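PDB 6XMY: 4-hydroxythreonine-4-phosphate dehydrogenase from Legionella pneumophila subsp. pneumophila, which probably catalyses the metal- and NAD(P)-dependent oxidation of 4-(phosphooxy)-L-threonine, a late step in the biosynthesis of pyridoxine 5'-phosphate. Local coordinates for residues 9-14 against 66-71; 82-87 against 93-98; 192-197 against 201-206; 212-217 against 222-227. One frame throughout, in Å; residues are numbered along the deposited sequence. Where two conformers were deposited one is given.

Contact 1: residues 9-14 against 66-71; sequences MNPLLI and QSFKKK. With PO4 (phosphate ion), chain D; EDO (1,2-ethanediol), chain H.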
# COMPACT_ATOMS: atom_id res chain seq x y z
N MET A 9 19.73 11.01 -3.97
CA MET A 9 18.46 10.81 -4.67
C MET A 9 17.44 11.85 -4.21
O MET A 9 17.49 12.34 -3.08
CB MET A 9 17.94 9.39 -4.40
CG MET A 9 17.72 9.05 -2.90
SD MET A 9 17.05 7.40 -2.58
CE MET A 9 15.74 7.40 -3.78
N ASN A 10 16.51 12.20 -5.11
CA ASN A 10 15.40 13.07 -4.71
C ASN A 10 14.64 12.39 -3.57
O ASN A 10 14.46 11.17 -3.58
CB ASN A 10 14.44 13.31 -5.87
CG ASN A 10 14.82 14.53 -6.70
OD1 ASN A 10 13.97 15.35 -7.05
ND2 ASN A 10 16.09 14.65 -7.00
N PRO A 11 14.19 13.15 -2.57
CA PRO A 11 13.65 12.52 -1.36
C PRO A 11 12.37 11.76 -1.63
O PRO A 11 11.67 11.95 -2.63
CB PRO A 11 13.39 13.70 -0.42
CG PRO A 11 14.21 14.83 -0.96
CD PRO A 11 14.25 14.62 -2.45
N LEU A 12 12.07 10.87 -0.69
CA LEU A 12 10.80 10.16 -0.66
C LEU A 12 9.77 11.05 0.04
O LEU A 12 10.07 11.68 1.06
CB LEU A 12 10.96 8.87 0.15
CG LEU A 12 12.14 7.98 -0.27
CD1 LEU A 12 12.46 6.92 0.80
CD2 LEU A 12 11.84 7.32 -1.59
N LEU A 13 8.57 11.10 -0.51
CA LEU A 13 7.50 11.92 0.06
C LEU A 13 6.56 11.02 0.85
O LEU A 13 6.08 10.01 0.33
CB LEU A 13 6.74 12.63 -1.05
CG LEU A 13 5.78 13.75 -0.67
CD1 LEU A 13 6.54 14.86 0.05
CD2 LEU A 13 5.09 14.28 -1.93
N ILE A 14 6.31 11.37 2.12
CA ILE A 14 5.49 10.55 3.01
C ILE A 14 4.20 11.30 3.29
O ILE A 14 4.22 12.37 3.91
CB ILE A 14 6.21 10.24 4.33
CG1 ILE A 14 7.69 9.93 4.11
CG2 ILE A 14 5.47 9.11 5.10
CD1 ILE A 14 7.98 8.76 3.22
N GLN A 66 17.67 22.87 -0.34
CA GLN A 66 18.39 22.27 0.77
C GLN A 66 18.81 20.85 0.43
O GLN A 66 18.37 20.26 -0.56
CB GLN A 66 17.57 22.33 2.06
CG GLN A 66 17.57 23.75 2.62
CD GLN A 66 16.74 23.93 3.87
OE1 GLN A 66 16.72 23.08 4.77
NE2 GLN A 66 16.06 25.07 3.95
N SER A 67 19.70 20.31 1.26
CA SER A 67 20.29 19.00 1.00
C SER A 67 19.24 17.89 1.00
O SER A 67 18.29 17.91 1.79
CB SER A 67 21.33 18.70 2.08
OG SER A 67 21.86 17.40 1.90
N PHE A 68 19.44 16.91 0.12
CA PHE A 68 18.61 15.71 0.13
C PHE A 68 19.11 14.66 1.13
O PHE A 68 18.43 13.65 1.33
CB PHE A 68 18.53 15.12 -1.28
CG PHE A 68 17.73 15.96 -2.25
CD1 PHE A 68 16.92 17.00 -1.79
CD2 PHE A 68 17.77 15.70 -3.61
CE1 PHE A 68 16.18 17.76 -2.67
CE2 PHE A 68 17.02 16.47 -4.50
CZ PHE A 68 16.23 17.50 -4.03
N LYS A 69 20.26 14.88 1.76
CA LYS A 69 20.76 13.95 2.77
C LYS A 69 20.05 14.20 4.10
O LYS A 69 20.02 15.34 4.59
CB LYS A 69 22.26 14.16 2.96
CG LYS A 69 22.92 13.17 3.92
CD LYS A 69 24.38 13.53 4.16
CE LYS A 69 25.05 12.54 5.11
NZ LYS A 69 26.51 12.83 5.25
N LYS A 70 19.48 13.14 4.67
CA LYS A 70 18.76 13.22 5.93
C LYS A 70 19.72 13.06 7.10
O LYS A 70 20.60 12.21 7.09
CB LYS A 70 17.73 12.09 5.98
CG LYS A 70 17.08 11.85 7.33
CD LYS A 70 15.90 12.76 7.56
CE LYS A 70 15.06 12.31 8.74
NZ LYS A 70 15.86 12.27 10.00
N LYS A 71 19.53 13.89 8.13
CA LYS A 71 20.29 13.80 9.36
C LYS A 71 19.37 13.39 10.51
O LYS A 71 18.23 13.87 10.59
CB LYS A 71 20.96 15.13 9.70
CG LYS A 71 21.89 15.64 8.60
CD LYS A 71 23.08 14.70 8.39
CE LYS A 71 24.14 14.88 9.48
NZ LYS A 71 25.43 14.22 9.13
P PO4 D . 22.53 16.94 -1.93
O1 PO4 D . 23.25 17.42 -0.69
O2 PO4 D . 23.22 17.50 -3.15
O3 PO4 D . 21.10 17.39 -1.90
O4 PO4 D . 22.61 15.43 -2.02
C1 EDO H . 15.22 15.57 4.07
O1 EDO H . 16.55 16.09 4.09
C2 EDO H . 15.06 14.63 2.88
O2 EDO H . 16.19 13.75 2.84
O HOH W 1 18.41 11.56 -0.61

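Contact 2: residues 82-87 against 93-98; sequences CAAPVI and PQNAAY. With EDO (1,2-ethanediol), chain F; EDO (1,2-ethanediol), chain E.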
# COMPACT_ATOMS: atom_id res chain seq x y z
N CYS A 82 -4.31 21.52 8.36
CA CYS A 82 -5.61 20.96 8.71
C CYS A 82 -6.65 22.07 8.77
O CYS A 82 -6.35 23.22 9.08
CB CYS A 82 -5.56 20.27 10.08
SG CYS A 82 -4.56 18.79 10.14
N ALA A 83 -7.90 21.73 8.44
CA ALA A 83 -8.98 22.70 8.57
C ALA A 83 -9.28 23.02 10.02
O ALA A 83 -9.68 24.15 10.34
CB ALA A 83 -10.24 22.20 7.87
N ALA A 84 -9.09 22.05 10.92
CA ALA A 84 -9.34 22.24 12.34
C ALA A 84 -8.22 21.58 13.12
O ALA A 84 -7.68 20.55 12.70
CB ALA A 84 -10.69 21.64 12.77
N PRO A 85 -7.85 22.15 14.27
CA PRO A 85 -6.85 21.52 15.12
C PRO A 85 -7.27 20.11 15.49
O PRO A 85 -8.45 19.81 15.66
CB PRO A 85 -6.80 22.43 16.35
CG PRO A 85 -7.19 23.76 15.82
CD PRO A 85 -8.23 23.49 14.76
N VAL A 86 -6.27 19.25 15.63
CA VAL A 86 -6.45 17.81 15.74
C VAL A 86 -6.41 17.41 17.21
O VAL A 86 -5.58 17.90 17.98
CB VAL A 86 -5.36 17.08 14.93
CG1 VAL A 86 -5.51 15.57 15.07
CG2 VAL A 86 -5.39 17.50 13.46
N ILE A 87 -7.29 16.48 17.58
CA ILE A 87 -7.27 15.85 18.89
C ILE A 87 -6.96 14.38 18.65
O ILE A 87 -7.65 13.72 17.87
CB ILE A 87 -8.62 16.04 19.61
CG1 ILE A 87 -8.86 17.53 19.87
CG2 ILE A 87 -8.66 15.23 20.91
CD1 ILE A 87 -10.30 17.84 20.22
N PRO A 93 -14.59 14.88 10.57
CA PRO A 93 -14.86 14.93 9.13
C PRO A 93 -14.41 16.23 8.48
O PRO A 93 -14.18 16.25 7.27
CB PRO A 93 -16.38 14.75 9.05
CG PRO A 93 -16.74 14.01 10.31
CD PRO A 93 -15.80 14.56 11.35
N GLN A 94 -14.27 17.31 9.26
CA GLN A 94 -13.79 18.55 8.68
C GLN A 94 -12.36 18.47 8.20
O GLN A 94 -11.94 19.32 7.41
CB GLN A 94 -13.93 19.69 9.69
CG GLN A 94 -15.35 20.11 9.93
CD GLN A 94 -15.43 21.34 10.79
OE1 GLN A 94 -14.61 22.24 10.66
NE2 GLN A 94 -16.40 21.37 11.69
N ASN A 95 -11.59 17.47 8.65
CA ASN A 95 -10.22 17.27 8.20
C ASN A 95 -10.09 16.21 7.12
O ASN A 95 -8.96 15.84 6.76
CB ASN A 95 -9.30 16.98 9.39
CG ASN A 95 -8.98 18.22 10.19
OD1 ASN A 95 -8.95 19.33 9.65
ND2 ASN A 95 -8.70 18.05 11.48
N ALA A 96 -11.21 15.73 6.57
CA ALA A 96 -11.13 14.77 5.47
C ALA A 96 -10.54 15.41 4.22
O ALA A 96 -9.74 14.78 3.52
CB ALA A 96 -12.52 14.20 5.17
N ALA A 97 -10.95 16.64 3.91
CA ALA A 97 -10.39 17.31 2.74
C ALA A 97 -8.88 17.49 2.86
O ALA A 97 -8.15 17.40 1.86
CB ALA A 97 -11.10 18.65 2.51
N TYR A 98 -8.39 17.73 4.07
CA TYR A 98 -6.96 17.81 4.31
C TYR A 98 -6.27 16.50 3.93
O TYR A 98 -5.24 16.51 3.25
CB TYR A 98 -6.72 18.15 5.78
CG TYR A 98 -5.40 17.72 6.36
CD1 TYR A 98 -4.26 18.51 6.22
CD2 TYR A 98 -5.28 16.52 7.05
CE1 TYR A 98 -3.05 18.13 6.77
CE2 TYR A 98 -4.07 16.13 7.61
CZ TYR A 98 -2.96 16.94 7.46
OH TYR A 98 -1.76 16.56 8.01
C1 EDO F . -2.67 20.92 15.83
O1 EDO F . -3.59 20.29 14.93
C2 EDO F . -2.67 20.20 17.18
O2 EDO F . -3.95 20.32 17.82
C1 EDO E . -2.15 16.62 18.24
O1 EDO E . -3.11 15.63 17.88
C2 EDO E . -1.65 16.31 19.64
O2 EDO E . -0.97 15.06 19.59

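Contact 3: residues 192-197 against 201-206; sequences HSLKHD and QSPKIN. With SO4 (sulfate ion), chain J; EDO (1,2-ethanediol), chain G.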
# COMPACT_ATOMS: atom_id res chain seq x y z
N HIS A 192 4.65 -8.39 -14.79
CA HIS A 192 5.55 -7.34 -15.26
C HIS A 192 6.32 -6.71 -14.12
O HIS A 192 7.53 -6.48 -14.22
CB HIS A 192 4.74 -6.27 -16.00
CG HIS A 192 5.58 -5.13 -16.49
ND1 HIS A 192 6.31 -5.20 -17.66
CD2 HIS A 192 5.81 -3.91 -15.97
CE1 HIS A 192 6.94 -4.05 -17.84
NE2 HIS A 192 6.66 -3.26 -16.82
N SER A 193 5.63 -6.42 -13.01
CA SER A 193 6.29 -5.78 -11.88
C SER A 193 7.31 -6.71 -11.23
O SER A 193 8.40 -6.26 -10.85
CB SER A 193 5.26 -5.31 -10.87
OG SER A 193 4.48 -4.26 -11.41
N LEU A 194 6.96 -7.98 -11.04
CA LEU A 194 7.91 -8.91 -10.45
C LEU A 194 9.18 -9.01 -11.29
O LEU A 194 10.29 -9.04 -10.75
CB LEU A 194 7.27 -10.29 -10.28
CG LEU A 194 6.14 -10.40 -9.25
CD1 LEU A 194 5.49 -11.79 -9.31
CD2 LEU A 194 6.66 -10.10 -7.85
N LYS A 195 9.02 -9.04 -12.61
CA LYS A 195 10.17 -9.20 -13.50
C LYS A 195 10.99 -7.92 -13.57
O LYS A 195 12.22 -7.95 -13.46
CB LYS A 195 9.68 -9.60 -14.89
CG LYS A 195 10.76 -9.82 -15.93
CD LYS A 195 10.15 -10.40 -17.19
CE LYS A 195 11.19 -10.72 -18.24
NZ LYS A 195 10.52 -11.33 -19.42
N HIS A 196 10.32 -6.79 -13.77
CA HIS A 196 11.02 -5.55 -14.09
C HIS A 196 11.41 -4.75 -12.85
O HIS A 196 12.41 -4.02 -12.89
CB HIS A 196 10.16 -4.70 -15.03
CG HIS A 196 10.10 -5.24 -16.42
ND1 HIS A 196 10.99 -4.85 -17.41
CD2 HIS A 196 9.29 -6.17 -16.99
CE1 HIS A 196 10.71 -5.50 -18.52
NE2 HIS A 196 9.69 -6.31 -18.30
N ASP A 197 10.66 -4.88 -11.76
CA ASP A 197 10.92 -4.09 -10.56
C ASP A 197 11.40 -4.91 -9.37
O ASP A 197 11.98 -4.33 -8.45
CB ASP A 197 9.68 -3.27 -10.18
CG ASP A 197 9.31 -2.26 -11.24
OD1 ASP A 197 10.24 -1.68 -11.86
OD2 ASP A 197 8.10 -2.05 -11.48
N GLN A 201 13.25 -13.15 -12.84
CA GLN A 201 13.37 -13.28 -14.30
C GLN A 201 12.18 -14.02 -14.90
O GLN A 201 11.69 -13.64 -15.97
CB GLN A 201 14.69 -13.96 -14.65
CG GLN A 201 15.35 -13.42 -15.91
CD GLN A 201 14.69 -13.93 -17.17
OE1 GLN A 201 14.45 -15.13 -17.32
NE2 GLN A 201 14.40 -13.02 -18.09
N SER A 202 11.72 -15.09 -14.25
CA SER A 202 10.59 -15.88 -14.75
C SER A 202 9.65 -16.18 -13.59
O SER A 202 9.66 -17.28 -13.02
CB SER A 202 11.08 -17.17 -15.43
OG SER A 202 11.86 -16.89 -16.57
N PRO A 203 8.81 -15.22 -13.23
CA PRO A 203 7.98 -15.38 -12.02
C PRO A 203 7.04 -16.57 -12.09
O PRO A 203 6.43 -16.86 -13.12
CB PRO A 203 7.19 -14.06 -11.97
CG PRO A 203 8.01 -13.10 -12.76
CD PRO A 203 8.63 -13.90 -13.85
N LYS A 204 6.95 -17.28 -10.97
CA LYS A 204 5.94 -18.32 -10.78
C LYS A 204 4.86 -17.76 -9.87
O LYS A 204 5.15 -17.24 -8.79
CB LYS A 204 6.56 -19.57 -10.16
CG LYS A 204 7.61 -20.22 -11.04
CD LYS A 204 8.10 -21.54 -10.47
CE LYS A 204 9.15 -22.14 -11.39
NZ LYS A 204 10.26 -21.18 -11.67
N ILE A 205 3.61 -17.85 -10.32
CA ILE A 205 2.49 -17.21 -9.64
C ILE A 205 1.43 -18.26 -9.33
O ILE A 205 0.91 -18.92 -10.24
CB ILE A 205 1.92 -16.06 -10.49
CG1 ILE A 205 2.99 -14.97 -10.71
CG2 ILE A 205 0.67 -15.49 -9.86
CD1 ILE A 205 2.61 -13.95 -11.77
N ASN A 206 1.08 -18.40 -8.05
CA ASN A 206 0.07 -19.37 -7.61
C ASN A 206 -1.23 -18.63 -7.34
O ASN A 206 -1.23 -17.62 -6.63
CB ASN A 206 0.54 -20.10 -6.35
CG ASN A 206 1.62 -21.13 -6.65
OD1 ASN A 206 2.12 -21.20 -7.76
ND2 ASN A 206 1.98 -21.91 -5.65
S SO4 J . 7.13 -8.36 -19.45
O1 SO4 J . 6.28 -7.17 -19.47
O2 SO4 J . 7.34 -8.77 -18.06
O3 SO4 J . 8.41 -8.06 -20.07
O4 SO4 J . 6.47 -9.44 -20.18
C1 EDO G . 6.74 -1.78 -8.39
O1 EDO G . 6.40 -2.20 -9.72
C2 EDO G . 7.37 -0.39 -8.39
O2 EDO G . 6.42 0.62 -8.76

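Contact 4: residues 212-217 against 222-227; sequences PHAGES and REEIEI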
# COMPACT_ATOMS: atom_id res chain seq x y z
N PRO A 212 -14.53 -22.14 -1.88
CA PRO A 212 -13.80 -23.12 -1.06
C PRO A 212 -13.39 -24.33 -1.89
O PRO A 212 -14.12 -24.78 -2.77
CB PRO A 212 -14.80 -23.51 0.03
CG PRO A 212 -15.80 -22.40 0.07
CD PRO A 212 -15.85 -21.81 -1.31
N HIS A 213 -12.19 -24.85 -1.61
CA HIS A 213 -11.63 -25.97 -2.35
C HIS A 213 -11.68 -25.75 -3.86
O HIS A 213 -11.90 -26.67 -4.64
CB HIS A 213 -12.26 -27.29 -1.91
CG HIS A 213 -12.00 -27.56 -0.47
ND1 HIS A 213 -10.75 -27.92 -0.01
CD2 HIS A 213 -12.78 -27.42 0.63
CE1 HIS A 213 -10.79 -28.05 1.30
NE2 HIS A 213 -12.01 -27.75 1.71
N ALA A 214 -11.48 -24.49 -4.25
CA ALA A 214 -11.47 -24.10 -5.65
C ALA A 214 -12.72 -24.59 -6.39
O ALA A 214 -12.66 -25.01 -7.54
CB ALA A 214 -10.18 -24.55 -6.35
N GLY A 215 -13.86 -24.55 -5.71
CA GLY A 215 -15.12 -24.88 -6.35
C GLY A 215 -15.45 -26.36 -6.42
O GLY A 215 -16.48 -26.71 -7.02
N GLU A 216 -14.62 -27.23 -5.85
CA GLU A 216 -14.93 -28.66 -5.74
C GLU A 216 -15.31 -29.26 -7.09
O GLU A 216 -16.35 -29.90 -7.25
CB GLU A 216 -16.01 -28.91 -4.68
CG GLU A 216 -16.12 -30.34 -4.20
CD GLU A 216 -14.86 -30.82 -3.53
OE1 GLU A 216 -14.36 -31.93 -3.90
OE2 GLU A 216 -14.38 -30.09 -2.63
N SER A 217 -14.44 -29.05 -8.08
CA SER A 217 -14.64 -29.59 -9.42
C SER A 217 -15.99 -29.17 -10.02
O SER A 217 -16.63 -29.94 -10.74
CB SER A 217 -14.47 -31.11 -9.47
OG SER A 217 -13.22 -31.48 -8.91
N ARG A 222 -19.30 -22.28 -9.92
CA ARG A 222 -18.88 -22.49 -11.30
C ARG A 222 -17.79 -21.53 -11.75
O ARG A 222 -17.31 -21.65 -12.88
CB ARG A 222 -20.08 -22.35 -12.24
CG ARG A 222 -21.24 -23.24 -11.87
CD ARG A 222 -20.84 -24.69 -12.01
NE ARG A 222 -20.49 -25.04 -13.38
CZ ARG A 222 -20.12 -26.25 -13.77
NH1 ARG A 222 -20.03 -27.23 -12.87
NH2 ARG A 222 -19.82 -26.49 -15.04
N GLU A 223 -17.38 -20.58 -10.90
CA GLU A 223 -16.50 -19.52 -11.40
C GLU A 223 -15.13 -20.05 -11.78
O GLU A 223 -14.50 -19.50 -12.70
CB GLU A 223 -16.40 -18.39 -10.38
CG GLU A 223 -17.71 -17.63 -10.15
CD GLU A 223 -18.55 -18.21 -9.02
OE1 GLU A 223 -19.41 -17.48 -8.52
OE2 GLU A 223 -18.35 -19.39 -8.65
N GLU A 224 -14.64 -21.10 -11.12
CA GLU A 224 -13.35 -21.65 -11.52
C GLU A 224 -13.41 -22.18 -12.94
O GLU A 224 -12.50 -21.93 -13.75
CB GLU A 224 -12.89 -22.74 -10.55
CG GLU A 224 -12.38 -22.23 -9.21
CD GLU A 224 -13.48 -21.88 -8.22
OE1 GLU A 224 -13.13 -21.31 -7.17
OE2 GLU A 224 -14.67 -22.17 -8.47
N ILE A 225 -14.48 -22.90 -13.27
CA ILE A 225 -14.62 -23.49 -14.60
C ILE A 225 -14.90 -22.42 -15.65
O ILE A 225 -14.31 -22.43 -16.74
CB ILE A 225 -15.71 -24.58 -14.57
CG1 ILE A 225 -15.23 -25.77 -13.74
CG2 ILE A 225 -16.08 -25.03 -15.98
CD1 ILE A 225 -16.30 -26.80 -13.44
N GLU A 226 -15.78 -21.47 -15.33
CA GLU A 226 -16.23 -20.51 -16.33
C GLU A 226 -15.34 -19.28 -16.47
O GLU A 226 -15.33 -18.66 -17.54
CB GLU A 226 -17.65 -20.04 -15.99
CG GLU A 226 -18.71 -21.14 -15.94
CD GLU A 226 -19.01 -21.74 -17.30
OE1 GLU A 226 -18.62 -21.14 -18.33
OE2 GLU A 226 -19.65 -22.81 -17.34
N ILE A 227 -14.59 -18.92 -15.42
CA ILE A 227 -13.90 -17.63 -15.37
C ILE A 227 -12.41 -17.79 -15.11
O ILE A 227 -11.57 -17.28 -15.86
CB ILE A 227 -14.52 -16.71 -14.29
CG1 ILE A 227 -15.99 -16.43 -14.60
CG2 ILE A 227 -13.72 -15.43 -14.15
CD1 ILE A 227 -16.20 -15.48 -15.75
O HOH W 2 -19.66 -30.17 -12.20

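Contact 1: residues 9-14 against 66-71
Pro11 and Phe68 form a proline-aromatic CH-pi contact that joins the lead-in to strand 12-15 with the loop between strands 58-61 and 74-79. This is the tight part. Pro11 CD sits 3.5 Å from the centroid of the Phe68 ring and only 6° off the ring normal, so the methylene lies squarely over one face. Pro11 CG follows toward one side of the ring, 3.6 Å from Phe68 CD1. Phe68 CG is turned beside its own backbone N (chi1 -69°), which directs the ring at the proline, the two side chains running roughly perpendicular. Asn10 lies alongside the ring, its amide plane 68° from the ring plane.

The other side is loose and polar, and no direct hydrogen bond crosses between the segments. A phosphate, probably from the crystallisation liquor, accepts from Phe68 N and Ser67 OG. It also binds His6, His7 and His8 of the N-terminal histidine run, apparently an expression tag, whose His6 stacks on Phe68. An ethanediol reaches Phe68 O. Ser67 OG also accepts from Lys69 N in an ST turn. One water bridges the backbones, donating to Met9 O at 2.7 Å and to Phe68 O at 2.9 Å.

Contact 2: residues 82-87 against 93-98
Asn95 reads the backbone of the 82-87 loop through its side-chain amide, using both ends of the group on one residue. Asn95 OD1 accepts from Ala84 N at 3.0 Å, with the donor in the carbonyl plane and on a lone pair. Asn95 ND2 donates to Ala84 O at 3.0 Å in a nearly straight bond (163°); that oxygen lies close to the amide plane of Asn95, whereas ND2 approaches it tilted from the Ala84 carbonyl plane. The pair of bonds fixes the rotation of the amide. OD1 has a second, weak donor: Ala83 N is 2.9 Å from Asn95 OD1, but its N-H is bent to 116°. Although Asn95 stands at the N-cap position of helix 96-111, its side chain is committed to the loop and makes no capping bond.

Beside this polar pair, Cys82 SG rests over the centre of the Tyr98 ring, 3.6 Å from the centroid and 9° off the normal, a Cys sulfur-aromatic contact. Asp42, outside both segments, serves the Cys82 backbone N-H through OD2 and the Tyr98 hydroxyl through its own N. Further along, Val86 N donates to O1 of the chain F ethanediol, probably from the crystallisation liquor, at 3.0 Å, and Val86 O accepts from O2 of that molecule, while Val86 CG2 touches Asn95 ND2.

The contact therefore ties the loop that follows strand 74-79 to the first turn of helix 96-111, with Leu45 of helix 43-52 and Pro19 of a loop each meeting both Val86 and Tyr98.

Contact 3: residues 192-197 against 201-206
Leu194 and Pro203 supply the apolar part of this contact, between the last turns of helix 180-197 and the approach to strand 204-208. The two side chains overlap flank to flank, running in opposing senses: Leu194 CB lies 3.8 Å from Pro203 CG, and Leu194 CD1 lies 3.9 Å from Pro203 CB. The same methyl continues toward the strand, where Leu194 CD1 is 4.3 Å from Ile205 CG1. These three residues are buried.

A second kind of contact is the run of a lysine chain beside a backbone. Lys195 CG stands opposite the backbone N (chi1 -180°) and the chain stays extended beyond it, running alongside Gln201. Its methylenes pass the carbonyl, with Lys195 CE 3.7 Å from Gln201 O. No hydrogen bond between the segments was found, so packing carries the contact.

The third group is hydrogen bonding to a bound anion, on the outer face of the helix. The rings of His192 and His196, one turn apart, lie one over the other, offset and tilted, with His192 CE1 over the His196 face, and both grip a sulfate probably taken up from the crystallisation liquor. His192 ND1 donates to sulfate O1 at 2.7 Å (171°) and His196 NE2 to sulfate O3 at 2.8 Å (175°). Two nearly straight bonds from neighbouring turns set the rotation of both imidazoles.

The helix turns back into the strand through a short link, in which Leu194 and Ile200 share a backbone hydrogen bond. Strand 204-208 then runs parallel between strands 262-265 and 241-246, and Leu194 also packs on Ala262 of the former.

Contact 4: residues 212-217 against 222-227
Ala214 and Gly215 face Glu224 from a backbone that coils left-handed: phi is positive at every residue from His213 to Ser217, and Gly215 N to Pro212 O and Glu216 N to His213 O are i+3 to i hydrogen bonds, as in beta turns and 3-10 helices. The turn presents Ala214 O to the first turn of helix 223-237, where it lies 3.3 Å from Glu224 CG. Glu224 bends at chi2 (81°), which folds its carboxylate back along the loop, with OE2 3.5 Å from Gly215 CA. Gly215 has phi/psi of 83°/3°, backbone angles that suit glycine. The carboxylate is not bonded to the 212-217 segment; Glu224 OE1 accepts from Asn211 N, so the acid ties the helix start to the backbone just before the turn.

At the open edge, Ile225 CD1 comes 4.2 Å from Ser217 O and also lies over one face of the Arg222 guanidinium. Arg222 NH1 donates to a water at 3.0 Å, in plane at the guanidinium edge, and that water reaches Ser217 O weakly; NH1 is also bonded to Gly218 O. Consecutive i+3 bonded turns with positive phi thus make a left-handed link from strand 204-208, packed on the first turn of helix 223-237.

Overall arrangement
Contact 3 is the most buried of the four and mainly apolar, with a lysine-glutamine fringe, joining helix 180-197 to strand 204-208. Contacts 1, 2 and 4 are partly buried and lie in or beside loops. Contacts 3 and 4 are linked in sequence, since strand 204-208 leads through the 212-217 turn to helix 223-237; their centres are about 25 Å apart. Contacts 1 and 2 belong to the other half of the chain, and contact 2 lies across its centre from contacts 3 and 4. Chemistry differs accordingly: CH-pi packing in contact 1, side-chain-to-backbone hydrogen bonds in contact 2, and in contact 4 a carboxylate against a left-handed turn. Only contact 2 approaches the NAD site, the Tyr98 side chain being about 13 Å from bound NAD.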